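Local coordinates for regulatory protein of LacI family (Chloroflexus aggregans, PDB 3BBL) that probably regulates transcription as a LacI-family DNA-binding protein, through a periplasmic-binding-protein-like core that is likely to sense a small effector molecule, at residues P89-G94 with E252-I257; R126-L131 with P189-T194; F170-A175 with D197-G202; M176-L181 with M204-E209; I221-A226 with S237-P242. All blocks are in the same frame, centred on the assembly; numbering follows the deposited sequence.

Contact 1. Residues P89-G94 with E252-I257; sequences PFVAFG and ELLVAI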
# COMPACT_ATOMS: atom_id res chain seq x y z
N PRO A 89 7.65 28.19 -7.10
CA PRO A 89 8.34 27.22 -6.24
C PRO A 89 7.86 25.77 -6.38
O PRO A 89 6.66 25.49 -6.37
CB PRO A 89 8.09 27.75 -4.83
CG PRO A 89 7.85 29.22 -5.05
CD PRO A 89 7.00 29.23 -6.28
N PHE A 90 8.82 24.85 -6.49
CA PHE A 90 8.48 23.44 -6.61
C PHE A 90 9.72 22.60 -6.43
O PHE A 90 10.84 23.04 -6.70
CB PHE A 90 7.84 23.14 -7.97
CG PHE A 90 8.82 23.00 -9.10
CD1 PHE A 90 9.42 21.77 -9.37
CD2 PHE A 90 9.13 24.09 -9.91
CE1 PHE A 90 10.32 21.63 -10.45
CE2 PHE A 90 10.02 23.96 -10.98
CZ PHE A 90 10.62 22.73 -11.25
N VAL A 91 9.51 21.38 -5.96
CA VAL A 91 10.59 20.41 -5.78
C VAL A 91 10.10 19.15 -6.45
O VAL A 91 8.96 18.72 -6.23
CB VAL A 91 10.86 20.11 -4.30
CG1 VAL A 91 11.78 18.91 -4.17
CG2 VAL A 91 11.49 21.31 -3.63
N ALA A 92 10.93 18.56 -7.30
CA ALA A 92 10.55 17.33 -7.97
C ALA A 92 11.17 16.14 -7.24
O ALA A 92 12.33 16.18 -6.84
CB ALA A 92 11.02 17.35 -9.42
N PHE A 93 10.38 15.10 -7.03
CA PHE A 93 10.88 13.88 -6.40
C PHE A 93 11.25 13.00 -7.59
O PHE A 93 10.44 12.20 -8.07
CB PHE A 93 9.79 13.19 -5.58
CG PHE A 93 10.21 11.87 -4.98
CD1 PHE A 93 9.27 10.90 -4.65
CD2 PHE A 93 11.56 11.59 -4.74
CE1 PHE A 93 9.65 9.69 -4.10
CE2 PHE A 93 11.95 10.37 -4.18
CZ PHE A 93 10.99 9.42 -3.86
N GLY A 94 12.48 13.17 -8.08
CA GLY A 94 12.94 12.41 -9.23
C GLY A 94 13.48 13.34 -10.30
O GLY A 94 12.86 14.35 -10.60
N GLU A 252 11.12 19.98 3.28
CA GLU A 252 12.19 20.78 3.85
C GLU A 252 12.87 21.69 2.84
O GLU A 252 13.21 22.83 3.15
CB GLU A 252 13.21 19.83 4.46
CG GLU A 252 14.24 20.46 5.34
CD GLU A 252 15.05 19.41 6.07
OE1 GLU A 252 14.45 18.62 6.83
OE2 GLU A 252 16.28 19.38 5.88
N LEU A 253 13.06 21.20 1.63
CA LEU A 253 13.71 21.98 0.58
C LEU A 253 12.76 23.00 -0.04
O LEU A 253 13.16 24.12 -0.35
CB LEU A 253 14.25 21.04 -0.51
CG LEU A 253 14.94 21.68 -1.71
CD1 LEU A 253 16.10 22.53 -1.25
CD2 LEU A 253 15.42 20.59 -2.66
N LEU A 254 11.50 22.61 -0.22
CA LEU A 254 10.52 23.50 -0.81
C LEU A 254 10.15 24.63 0.14
O LEU A 254 9.97 25.77 -0.28
CB LEU A 254 9.26 22.72 -1.19
CG LEU A 254 8.16 23.55 -1.86
CD1 LEU A 254 8.71 24.21 -3.12
CD2 LEU A 254 6.97 22.66 -2.20
N VAL A 255 10.05 24.32 1.43
CA VAL A 255 9.72 25.34 2.42
C VAL A 255 10.81 26.41 2.44
O VAL A 255 10.53 27.59 2.59
CB VAL A 255 9.56 24.73 3.84
CG1 VAL A 255 9.45 25.84 4.87
CG2 VAL A 255 8.32 23.85 3.89
N ALA A 256 12.06 25.98 2.29
CA ALA A 256 13.18 26.92 2.28
C ALA A 256 13.11 27.80 1.03
O ALA A 256 13.35 29.00 1.11
CB ALA A 256 14.50 26.16 2.30
N ILE A 257 12.76 27.21 -0.10
CA ILE A 257 12.66 27.96 -1.35
C ILE A 257 11.49 28.94 -1.29
O ILE A 257 11.61 30.10 -1.70
CB ILE A 257 12.44 27.02 -2.55
CG1 ILE A 257 13.64 26.09 -2.71
CG2 ILE A 257 12.23 27.83 -3.82
CD1 ILE A 257 13.48 25.06 -3.81

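Contact 2. Residues R126-L131 with P189-T194; sequences RRIAIL and PTAIMT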
# COMPACT_ATOMS: atom_id res chain seq x y z
N ARG A 126 27.46 -15.88 -12.21
CA ARG A 126 28.06 -15.33 -13.42
C ARG A 126 27.03 -15.16 -14.52
O ARG A 126 27.28 -14.42 -15.46
CB ARG A 126 29.23 -16.20 -13.91
CG ARG A 126 30.38 -16.30 -12.93
CD ARG A 126 31.61 -16.91 -13.58
NE ARG A 126 32.45 -15.91 -14.24
CZ ARG A 126 32.75 -15.92 -15.54
NH1 ARG A 126 32.29 -16.88 -16.34
NH2 ARG A 126 33.53 -14.97 -16.05
N ARG A 127 25.92 -15.88 -14.45
CA ARG A 127 24.89 -15.73 -15.46
C ARG A 127 23.73 -15.03 -14.75
O ARG A 127 22.87 -15.67 -14.15
CB ARG A 127 24.48 -17.09 -16.03
CG ARG A 127 25.63 -17.83 -16.74
CD ARG A 127 25.16 -18.98 -17.65
NE ARG A 127 24.46 -20.04 -16.94
CZ ARG A 127 25.02 -20.89 -16.08
NH1 ARG A 127 26.30 -20.81 -15.80
NH2 ARG A 127 24.28 -21.81 -15.48
N ILE A 128 23.76 -13.71 -14.81
CA ILE A 128 22.75 -12.89 -14.15
C ILE A 128 21.92 -12.13 -15.17
O ILE A 128 22.44 -11.40 -16.00
CB ILE A 128 23.41 -11.87 -13.19
CG1 ILE A 128 24.43 -12.59 -12.30
CG2 ILE A 128 22.34 -11.16 -12.37
CD1 ILE A 128 25.35 -11.67 -11.52
N ALA A 129 20.61 -12.32 -15.10
CA ALA A 129 19.71 -11.65 -16.01
C ALA A 129 18.95 -10.56 -15.28
O ALA A 129 18.96 -10.49 -14.04
CB ALA A 129 18.75 -12.68 -16.60
N ILE A 130 18.27 -9.71 -16.05
CA ILE A 130 17.49 -8.63 -15.46
C ILE A 130 16.17 -8.39 -16.20
O ILE A 130 16.10 -8.40 -17.43
CB ILE A 130 18.31 -7.31 -15.41
CG1 ILE A 130 17.52 -6.22 -14.70
CG2 ILE A 130 18.72 -6.89 -16.84
CD1 ILE A 130 18.30 -4.92 -14.52
N LEU A 131 15.11 -8.19 -15.42
CA LEU A 131 13.80 -7.90 -15.95
C LEU A 131 13.70 -6.38 -15.84
O LEU A 131 13.46 -5.82 -14.77
CB LEU A 131 12.73 -8.60 -15.11
CG LEU A 131 12.96 -10.11 -14.98
CD1 LEU A 131 11.76 -10.76 -14.31
CD2 LEU A 131 13.22 -10.72 -16.35
N PRO A 189 20.11 -18.52 -16.72
CA PRO A 189 20.75 -17.66 -15.71
C PRO A 189 20.55 -18.26 -14.32
O PRO A 189 19.57 -18.96 -14.07
CB PRO A 189 20.02 -16.33 -15.87
CG PRO A 189 18.66 -16.73 -16.35
CD PRO A 189 18.97 -17.84 -17.35
N THR A 190 21.50 -18.01 -13.43
CA THR A 190 21.40 -18.52 -12.07
C THR A 190 20.86 -17.45 -11.13
O THR A 190 20.52 -17.73 -9.98
CB THR A 190 22.76 -18.98 -11.56
OG1 THR A 190 23.66 -17.87 -11.57
CG2 THR A 190 23.31 -20.09 -12.43
N ALA A 191 20.77 -16.22 -11.61
CA ALA A 191 20.25 -15.14 -10.81
C ALA A 191 19.51 -14.12 -11.67
O ALA A 191 19.88 -13.85 -12.81
CB ALA A 191 21.38 -14.47 -10.02
N ILE A 192 18.43 -13.57 -11.10
CA ILE A 192 17.62 -12.59 -11.80
C ILE A 192 17.35 -11.36 -10.94
O ILE A 192 16.91 -11.46 -9.80
CB ILE A 192 16.27 -13.21 -12.23
CG1 ILE A 192 16.52 -14.29 -13.28
CG2 ILE A 192 15.36 -12.13 -12.80
CD1 ILE A 192 15.27 -15.01 -13.76
N MSE A 193 17.65 -10.20 -11.51
CA MSE A 193 17.42 -8.91 -10.87
C MSE A 193 16.15 -8.33 -11.53
O MSE A 193 16.01 -8.38 -12.75
CB MSE A 193 18.63 -8.00 -11.13
CG MSE A 193 18.49 -6.55 -10.75
SE MSE A 193 18.92 -6.25 -8.86
CE MSE A 193 17.26 -5.37 -8.31
N THR A 194 15.21 -7.81 -10.74
CA THR A 194 14.00 -7.24 -11.33
C THR A 194 13.87 -5.76 -10.95
O THR A 194 14.39 -5.32 -9.92
CB THR A 194 12.72 -8.00 -10.87
OG1 THR A 194 12.51 -7.80 -9.47
CG2 THR A 194 12.88 -9.48 -11.14

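Contact 3. Residues F170-A175 with D197-G202; sequences FEVGRA and DTMAIG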
# COMPACT_ATOMS: atom_id res chain seq x y z
N PHE A 170 3.28 -8.51 -12.69
CA PHE A 170 3.49 -9.90 -12.30
C PHE A 170 3.51 -10.77 -13.56
O PHE A 170 4.40 -11.59 -13.75
CB PHE A 170 2.34 -10.35 -11.41
CG PHE A 170 2.30 -11.83 -11.18
CD1 PHE A 170 3.08 -12.41 -10.17
CD2 PHE A 170 1.51 -12.65 -11.98
CE1 PHE A 170 3.05 -13.78 -9.97
CE2 PHE A 170 1.48 -14.02 -11.78
CZ PHE A 170 2.26 -14.59 -10.77
N GLU A 171 2.51 -10.56 -14.42
CA GLU A 171 2.36 -11.29 -15.67
C GLU A 171 3.61 -11.18 -16.55
O GLU A 171 4.08 -12.17 -17.11
CB GLU A 171 1.14 -10.79 -16.45
CG GLU A 171 -0.22 -10.90 -15.75
CD GLU A 171 -0.36 -10.07 -14.46
OE1 GLU A 171 0.24 -8.97 -14.34
OE2 GLU A 171 -1.10 -10.53 -13.56
N VAL A 172 4.13 -9.97 -16.68
CA VAL A 172 5.32 -9.79 -17.51
C VAL A 172 6.54 -10.44 -16.84
O VAL A 172 7.33 -11.11 -17.50
CB VAL A 172 5.60 -8.29 -17.80
CG1 VAL A 172 6.96 -8.12 -18.44
CG2 VAL A 172 4.52 -7.76 -18.73
N GLY A 173 6.67 -10.24 -15.53
CA GLY A 173 7.79 -10.83 -14.82
C GLY A 173 7.81 -12.34 -14.96
O GLY A 173 8.86 -12.95 -15.17
N ARG A 174 6.63 -12.95 -14.86
CA ARG A 174 6.51 -14.39 -14.99
C ARG A 174 6.83 -14.86 -16.41
O ARG A 174 7.63 -15.78 -16.61
CB ARG A 174 5.09 -14.81 -14.60
CG ARG A 174 4.77 -16.28 -14.78
CD ARG A 174 3.34 -16.55 -14.35
NE ARG A 174 2.90 -17.90 -14.70
CZ ARG A 174 2.53 -18.28 -15.92
NH1 ARG A 174 2.55 -17.41 -16.93
NH2 ARG A 174 2.17 -19.54 -16.15
N ALA A 175 6.20 -14.22 -17.39
CA ALA A 175 6.42 -14.57 -18.79
C ALA A 175 7.89 -14.48 -19.18
O ALA A 175 8.44 -15.41 -19.77
CB ALA A 175 5.58 -13.65 -19.69
N ASP A 197 9.27 -5.27 -7.17
CA ASP A 197 8.93 -6.53 -6.54
C ASP A 197 7.81 -7.29 -7.22
O ASP A 197 7.77 -8.52 -7.18
CB ASP A 197 8.59 -6.32 -5.06
CG ASP A 197 9.78 -5.83 -4.25
OD1 ASP A 197 10.93 -6.02 -4.69
OD2 ASP A 197 9.56 -5.28 -3.17
N THR A 198 6.90 -6.57 -7.86
CA THR A 198 5.81 -7.24 -8.56
C THR A 198 6.39 -8.19 -9.61
O THR A 198 5.94 -9.32 -9.75
CB THR A 198 4.89 -6.23 -9.26
OG1 THR A 198 4.54 -5.20 -8.33
CG2 THR A 198 3.63 -6.91 -9.73
N MSE A 199 7.40 -7.71 -10.34
CA MSE A 199 8.07 -8.51 -11.36
C MSE A 199 8.75 -9.71 -10.70
O MSE A 199 8.64 -10.83 -11.18
CB MSE A 199 9.09 -7.68 -12.12
CG MSE A 199 8.47 -6.58 -12.94
SE MSE A 199 9.94 -5.66 -13.84
CE MSE A 199 9.62 -6.28 -15.65
N ALA A 200 9.44 -9.46 -9.60
CA ALA A 200 10.14 -10.53 -8.88
C ALA A 200 9.18 -11.64 -8.44
O ALA A 200 9.53 -12.83 -8.45
CB ALA A 200 10.85 -9.96 -7.68
N ILE A 201 7.96 -11.26 -8.07
CA ILE A 201 6.99 -12.25 -7.64
C ILE A 201 6.61 -13.15 -8.81
O ILE A 201 6.47 -14.37 -8.66
CB ILE A 201 5.75 -11.56 -7.00
CG1 ILE A 201 6.17 -10.91 -5.68
CG2 ILE A 201 4.65 -12.58 -6.74
CD1 ILE A 201 5.07 -10.17 -4.95
N GLY A 202 6.48 -12.55 -9.99
CA GLY A 202 6.17 -13.32 -11.18
C GLY A 202 7.30 -14.29 -11.47
O GLY A 202 7.08 -15.45 -11.84

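Contact 4. Residues M176-L181 with M204-E209; sequences MTLHLL and MAAARE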
# COMPACT_ATOMS: atom_id res chain seq x y z
N MSE A 176 8.54 -13.36 -18.86
CA MSE A 176 9.95 -13.18 -19.19
C MSE A 176 10.81 -14.23 -18.48
O MSE A 176 11.78 -14.72 -19.05
CB MSE A 176 10.41 -11.77 -18.81
CG MSE A 176 9.61 -10.71 -19.50
SE MSE A 176 10.41 -8.87 -19.37
CE MSE A 176 10.65 -8.93 -17.46
N THR A 177 10.46 -14.59 -17.25
CA THR A 177 11.26 -15.57 -16.54
C THR A 177 11.07 -16.97 -17.12
O THR A 177 12.04 -17.75 -17.21
CB THR A 177 10.93 -15.59 -15.02
OG1 THR A 177 11.23 -14.30 -14.46
CG2 THR A 177 11.77 -16.64 -14.29
N LEU A 178 9.85 -17.30 -17.52
CA LEU A 178 9.59 -18.60 -18.10
C LEU A 178 10.40 -18.70 -19.40
O LEU A 178 10.92 -19.75 -19.74
CB LEU A 178 8.09 -18.79 -18.36
CG LEU A 178 7.24 -19.08 -17.11
CD1 LEU A 178 5.77 -19.10 -17.47
CD2 LEU A 178 7.66 -20.40 -16.49
N HIS A 179 10.51 -17.59 -20.12
CA HIS A 179 11.28 -17.56 -21.35
C HIS A 179 12.74 -17.91 -21.02
O HIS A 179 13.37 -18.68 -21.73
CB HIS A 179 11.21 -16.17 -21.99
CG HIS A 179 12.12 -15.99 -23.16
ND1 HIS A 179 11.87 -16.58 -24.39
CD2 HIS A 179 13.27 -15.30 -23.30
CE1 HIS A 179 12.83 -16.25 -25.23
NE2 HIS A 179 13.69 -15.47 -24.60
N LEU A 180 13.25 -17.35 -19.94
CA LEU A 180 14.63 -17.61 -19.51
C LEU A 180 14.81 -19.02 -18.98
O LEU A 180 15.84 -19.64 -19.20
CB LEU A 180 15.05 -16.60 -18.44
CG LEU A 180 15.30 -15.16 -18.92
CD1 LEU A 180 15.53 -14.25 -17.73
CD2 LEU A 180 16.50 -15.13 -19.85
N LEU A 181 13.80 -19.54 -18.29
CA LEU A 181 13.88 -20.89 -17.76
C LEU A 181 13.73 -21.93 -18.87
O LEU A 181 13.99 -23.12 -18.66
CB LEU A 181 12.81 -21.10 -16.67
CG LEU A 181 12.99 -20.19 -15.44
CD1 LEU A 181 11.99 -20.56 -14.36
CD2 LEU A 181 14.40 -20.32 -14.91
N MSE A 204 9.31 -15.53 -9.25
CA MSE A 204 9.22 -16.56 -8.23
C MSE A 204 8.15 -17.60 -8.64
O MSE A 204 8.33 -18.81 -8.47
CB MSE A 204 8.86 -15.94 -6.87
CG MSE A 204 10.00 -15.18 -6.27
SE MSE A 204 9.44 -14.31 -4.56
CE MSE A 204 9.26 -15.96 -3.55
N ALA A 205 7.06 -17.12 -9.22
CA ALA A 205 5.98 -18.00 -9.66
C ALA A 205 6.47 -18.89 -10.80
O ALA A 205 6.13 -20.07 -10.87
CB ALA A 205 4.78 -17.18 -10.10
N ALA A 206 7.26 -18.31 -11.70
CA ALA A 206 7.79 -19.05 -12.84
C ALA A 206 8.75 -20.13 -12.34
O ALA A 206 8.68 -21.28 -12.79
CB ALA A 206 8.52 -18.09 -13.79
N ALA A 207 9.64 -19.76 -11.42
CA ALA A 207 10.60 -20.70 -10.86
C ALA A 207 9.87 -21.88 -10.23
O ALA A 207 10.24 -23.04 -10.44
CB ALA A 207 11.45 -20.00 -9.83
N ARG A 208 8.85 -21.57 -9.44
CA ARG A 208 8.04 -22.58 -8.77
C ARG A 208 7.40 -23.50 -9.81
O ARG A 208 7.42 -24.72 -9.67
CB ARG A 208 6.97 -21.90 -7.92
CG ARG A 208 5.95 -22.85 -7.30
CD ARG A 208 4.92 -22.10 -6.48
NE ARG A 208 4.26 -21.02 -7.23
CZ ARG A 208 3.46 -21.21 -8.28
NH1 ARG A 208 3.20 -22.45 -8.71
NH2 ARG A 208 2.90 -20.17 -8.89
N GLU A 209 6.84 -22.92 -10.85
CA GLU A 209 6.21 -23.69 -11.91
C GLU A 209 7.21 -24.64 -12.59
O GLU A 209 6.83 -25.73 -13.02
CB GLU A 209 5.58 -22.76 -12.95
CG GLU A 209 4.24 -22.20 -12.52
CD GLU A 209 3.61 -21.29 -13.57
OE1 GLU A 209 3.65 -21.65 -14.77
OE2 GLU A 209 3.07 -20.24 -13.18

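Contact 5. Residues I221-A226 with S237-P242; sequences IGFDDA and SSVRQP. With EDO (1,2-ethanediol), chain C.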
# COMPACT_ATOMS: atom_id res chain seq x y z
N ILE A 221 16.43 -10.97 -6.83
CA ILE A 221 16.47 -9.75 -6.03
C ILE A 221 15.54 -8.76 -6.70
O ILE A 221 15.65 -8.52 -7.90
CB ILE A 221 17.89 -9.14 -5.94
CG1 ILE A 221 18.83 -10.09 -5.19
CG2 ILE A 221 17.84 -7.81 -5.20
CD1 ILE A 221 20.21 -9.52 -4.93
N GLY A 222 14.60 -8.22 -5.93
CA GLY A 222 13.65 -7.27 -6.47
C GLY A 222 14.02 -5.84 -6.17
O GLY A 222 15.16 -5.54 -5.79
N PHE A 223 13.06 -4.94 -6.35
CA PHE A 223 13.26 -3.52 -6.10
C PHE A 223 11.98 -2.89 -5.56
O PHE A 223 10.90 -3.11 -6.13
CB PHE A 223 13.69 -2.81 -7.39
CG PHE A 223 14.57 -1.60 -7.17
CD1 PHE A 223 15.93 -1.65 -7.47
CD2 PHE A 223 14.04 -0.41 -6.68
CE1 PHE A 223 16.75 -0.53 -7.29
CE2 PHE A 223 14.85 0.72 -6.50
CZ PHE A 223 16.21 0.66 -6.81
N ASP A 224 12.17 -2.13 -4.48
CA ASP A 224 11.21 -1.35 -3.67
C ASP A 224 10.73 -2.01 -2.39
O ASP A 224 9.88 -1.47 -1.71
CB ASP A 224 9.94 -0.80 -4.39
CG ASP A 224 10.01 -0.84 -5.88
OD1 ASP A 224 9.00 -1.30 -6.43
OD2 ASP A 224 11.02 -0.42 -6.49
N ASP A 225 11.27 -3.18 -2.07
CA ASP A 225 10.94 -3.87 -0.83
C ASP A 225 9.52 -3.60 -0.35
O ASP A 225 9.29 -3.13 0.76
CB ASP A 225 11.96 -3.42 0.22
CG ASP A 225 11.86 -4.21 1.50
OD1 ASP A 225 11.40 -5.36 1.44
OD2 ASP A 225 12.27 -3.68 2.56
N ALA A 226 8.55 -3.88 -1.22
CA ALA A 226 7.15 -3.68 -0.90
C ALA A 226 6.77 -4.45 0.35
O ALA A 226 7.35 -5.50 0.65
CB ALA A 226 6.29 -4.12 -2.05
N SER A 237 14.61 -10.94 -1.23
CA SER A 237 15.62 -9.92 -1.03
C SER A 237 15.24 -8.80 -2.00
O SER A 237 14.79 -9.07 -3.12
CB SER A 237 17.00 -10.46 -1.37
OG SER A 237 17.52 -11.19 -0.27
N SER A 238 15.42 -7.56 -1.57
CA SER A 238 15.03 -6.43 -2.41
C SER A 238 15.76 -5.15 -2.05
O SER A 238 16.36 -5.05 -0.98
CB SER A 238 13.52 -6.19 -2.25
OG SER A 238 13.05 -5.24 -3.18
N VAL A 239 15.71 -4.18 -2.95
CA VAL A 239 16.34 -2.89 -2.72
C VAL A 239 15.32 -1.95 -2.09
O VAL A 239 14.27 -1.68 -2.68
CB VAL A 239 16.84 -2.26 -4.03
CG1 VAL A 239 17.50 -0.92 -3.73
CG2 VAL A 239 17.81 -3.19 -4.73
N ARG A 240 15.62 -1.47 -0.89
CA ARG A 240 14.73 -0.55 -0.19
C ARG A 240 15.15 0.90 -0.42
O ARG A 240 16.34 1.23 -0.39
CB ARG A 240 14.76 -0.83 1.31
CG ARG A 240 13.86 0.08 2.12
CD ARG A 240 14.03 -0.19 3.59
NE ARG A 240 13.63 -1.56 3.92
CZ ARG A 240 13.98 -2.19 5.03
NH1 ARG A 240 14.75 -1.60 5.93
NH2 ARG A 240 13.56 -3.43 5.24
N GLN A 241 14.16 1.75 -0.68
CA GLN A 241 14.40 3.17 -0.91
C GLN A 241 13.89 3.93 0.31
O GLN A 241 12.88 3.56 0.90
CB GLN A 241 13.67 3.65 -2.16
CG GLN A 241 14.10 2.97 -3.45
CD GLN A 241 13.55 3.67 -4.68
OE1 GLN A 241 12.35 3.87 -4.81
NE2 GLN A 241 14.44 4.04 -5.59
N PRO A 242 14.61 4.99 0.73
CA PRO A 242 14.19 5.78 1.89
C PRO A 242 13.11 6.79 1.50
O PRO A 242 13.36 7.99 1.40
CB PRO A 242 15.50 6.42 2.33
CG PRO A 242 16.15 6.72 1.00
CD PRO A 242 15.90 5.46 0.20
C1 EDO C . 16.04 -15.56 -3.39
O1 EDO C . 17.26 -15.28 -4.08
C2 EDO C . 15.79 -14.53 -2.28
O2 EDO C . 15.07 -13.41 -2.81
O HOH W 1 11.51 1.26 -0.99

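Contact 1. Residues P89-G94 with E252-I257
Val91 lays its CG2 methyl over Leu254, with Val91 CG2 3.6 Å from Leu254 CB. The two side chains pass alongside, heading opposite ways. CG2 is anti to the carbonyl carbon of Val91 (chi1 169°, with CG1 anti to the backbone N), and this turns it to the helix. The same methyl also meets Leu253, with Val91 CG2 4.0 Å from Leu253 CG, and Val91 CG2 comes within 4.2 Å of Ile257 CD1. One methyl of the strand thus meets three residues on one side of helix 243-258. Leu254 reaches the other way, down to the strand backbone. Leu254 CD1 is 3.4 Å from Phe90 N. Leu254 CD1 also lies 4.0 Å from Pro89 CB. At the end of the contact Ile257 CG2 closes on Pro89 CB at 4.3 Å. The segments run nearly antiparallel, with their axes 7.8 Å apart at an angle of 162°.

Phe90 points away from helix 243-258 and packs on helix 78-85 at Val80, Leu83 and Leu84. Strand 90-93 is therefore covered by helices on both sides, as in the alpha/beta/alpha sandwich of a periplasmic-binding-protein subdomain. No hydrogen bond or salt bridge joins the two segments. The contact is held by aliphatic side chains packed on one another and on the strand backbone, which implies that shape fit and burial of carbon, not polar pairing, set the seat of the helix on the sheet.

Contact 2. Residues R126-L131 with P189-T194
Leu131 and Thr194 run alongside with a common heading, Leu131 CD1 3.6 Å from Thr194 CG2. Leu131 also slants across Ile192, with Leu131 CG 3.8 Å from Ile192 CG2. Its CG is anti to the carbonyl carbon (chi1 -54°), which places the branch between these two neighbours. An alanine in place of Leu131 would probably open a gap between Ile192, Thr194 and the helix side chains Met176 and Met199. On the other face Ile130 and Met193 also keep a common heading, Ile130 CG1 to Met193 CG at 4.1 Å, and the selenomethionine end then bends away. At the strand entry Arg127 lies nearly square across Thr190, and Thr190 CG2 sits over one face of its guanidinium. Arg127 NE bonds to Arg188 O.

The backbones are tied by a parallel ladder. Ala129 N donates to Ala191 O at 2.8 Å, and Ala129 O accepts from Met193 N at 2.9 Å. Leu131 N donates to Met193 O at 2.8 Å. Arg127 O takes Thr190 N and, weakly, Ala191 N. Helices 170-181 and 197-209 cover the Leu131 face, and helix 109-123 covers the Ile130 face. This is the parallel core of a Rossmann-like alpha/beta/alpha subdomain.

Contact 3. Residues F170-A175 with D197-G202
Phe170 lays its ring against Gly202, where the two helix backbones come close. The axes of segments 170-175 and 197-202 come within 6.6 Å and cross at -47°. Arg174 CA and Gly202 CA are 4.0 Å apart.

CA-H...O contacts form one group. Gly202 CA faces Phe170 O at 3.6 Å, and Arg174 CA faces Gly202 O at 3.4 Å. Phe170 CA points in the same manner at Thr198 O. No conventional hydrogen bond crosses the contact.

Glycine makes this approach possible. A side chain on Gly202 would run into Phe170 O and Arg174 N. One on Gly173 would run into Met199 O.

Side-chain packing forms the third group. The Phe170 side chain has CG anti to the backbone N (chi1 168°), which swings the ring over to the second helix. There Phe170 CE1 is 3.4 Å from Gly202 CA, and the ring meets the glycine obliquely. Two pairs are apolar: Ile201 CG2 touches Phe170 CD1 at 3.8 Å, and Val172 CG1 meets the selenomethionine methyl, Met199 CE, at 4.3 Å. Other carbons lie against backbone polar atoms. Thr198 CG2 approaches Phe170 N at 3.4 Å, near the start of helix 170-181. The aliphatic part of Arg174 rests on Gly202 O.

Phe170 also stacks with Tyr231 of the second subunit, and Ile201 packs on Met228 of that subunit, so the pair reaches the dimer interface. On the sheet side Met199 and Ala200 rest on Thr194 of strand 191-194. The two helices thus lie next to each other on one face of the sheet.

Contact 4. Residues M176-L181 with M204-E209
The flat carboxylate of Glu209 meets Leu178 loosely, with Glu209 OE1 4.3 Å from Leu178 CD1. Its OE2 forms a salt bridge with Arg174 NE, one turn earlier on the helix that carries Leu178. The guanidinium of Arg208 has the carbonyl oxygen Ala205 O of its own helix over one face, 3.8 Å above the plane of Arg208 and toward the rim. Arg208 also makes a cation-pi contact with Phe233 of the second subunit.

The two helices belong to the helical layer on one face of the Rossmann-like sheet. Strand 191-194 connects them. Segments 176-181 and 204-209 run in roughly the same direction, 39° apart. The axes of these two segments are 8.7 Å apart at the closest.

Ala206 is at the middle of the contact. Its CB faces helix 170-181 and enters among three side chains. Thr177 CG2 is 3.6 Å from Ala206 CB, and Leu178 CD2 is 3.7 Å from Ala206 CB. Leu181 CD1 is farther, 4.3 Å from Ala206 CB. Thr177 OG1 is anti to the carbonyl carbon (chi1 -61°), which leaves CG2 anti to the backbone N and facing Ala206. The hydroxyl bonds to Gly173 O within the helix, which satisfies it. Thr177 also touches Leu131 of strand 128-132, below the helix pair. No hydrogen bond links the two segments, and the small alanines let leucine branches come close to the backbone: Leu181 CD1 lies 3.8 Å from Ala207 CA.

Contact 5. Residues I221-A226 with S237-P242
Phe223 and Val239 pack in a CH-pi contact, with Val239 CB 3.7 Å from the centroid of the Phe223 ring and over one face. Gln241 NE2 sits at the ring edge, 3.5 Å from Phe223 CE2, and its amide plane is turned 79° from the ring. The backbones form parallel strands of the Rossmann-like sheet. Gly222 N donates to Ser237 O at 2.9 Å, and Asp224 N donates to Val239 O at 2.8 Å. Val239 N reaches Gly222 O from above the carbonyl plane.

Beyond the strand end, Asp225 and Arg240 run alongside each other. Arg240 holds one oxygen, Asp225 OD2, side-on with Arg240 NE at 2.9 Å and Arg240 NH2 at 3.0 Å. Carboxylate and guanidinium are nearly coplanar. Asp225 OD1 forms a salt bridge with Arg277. An alanine in place of Asp225 would probably leave Arg240 and Arg277 without their carboxylate mate and Arg240 freer to turn.

Ser238 OG accepts Asp225 N at 2.9 Å. The serine has OG anti to its own backbone N (chi1 -172°), which puts it within reach of Asp225 N. Asp197, at the start of helix 197-209, positions this turn in the second shell: OD1 bonds to Ser238 OG and OD2 to Ala226 N.

In LacI and PurR the matching loop lines the effector cleft. The place of Asp224 is consistent with such a role, but no effector is bound here. Farther back in segment 237-242, Ser237 N donates almost straight (174°) to O2 of a 1,2-ethanediol, probably from the crystallisation liquor, 3.0 Å away.

In the fold
Contacts 2, 3, 4 and 5 build one subdomain, and contact 1 lies in the other, with its centre about 37 Å from that of contact 2. Contact 5 is the nearest to contact 1: their nearest atoms are about 6 Å apart, and strand 237-240 leads straight into helix 243-258. Contacts 2 and 5 use neighbouring strands of the sheet, where Thr194 N and Ile221 O, 3.0 Å apart, probably hydrogen-bond. Contacts 3 and 4 are successive parts of one helix pair, with centres about 9 Å apart, laid over the sheet of contact 2. Asp197 joins contact 3 to the loop of contact 5, which probably borders the effector cleft. Contact 3, and contact 4 through Arg208, also meet the second subunit.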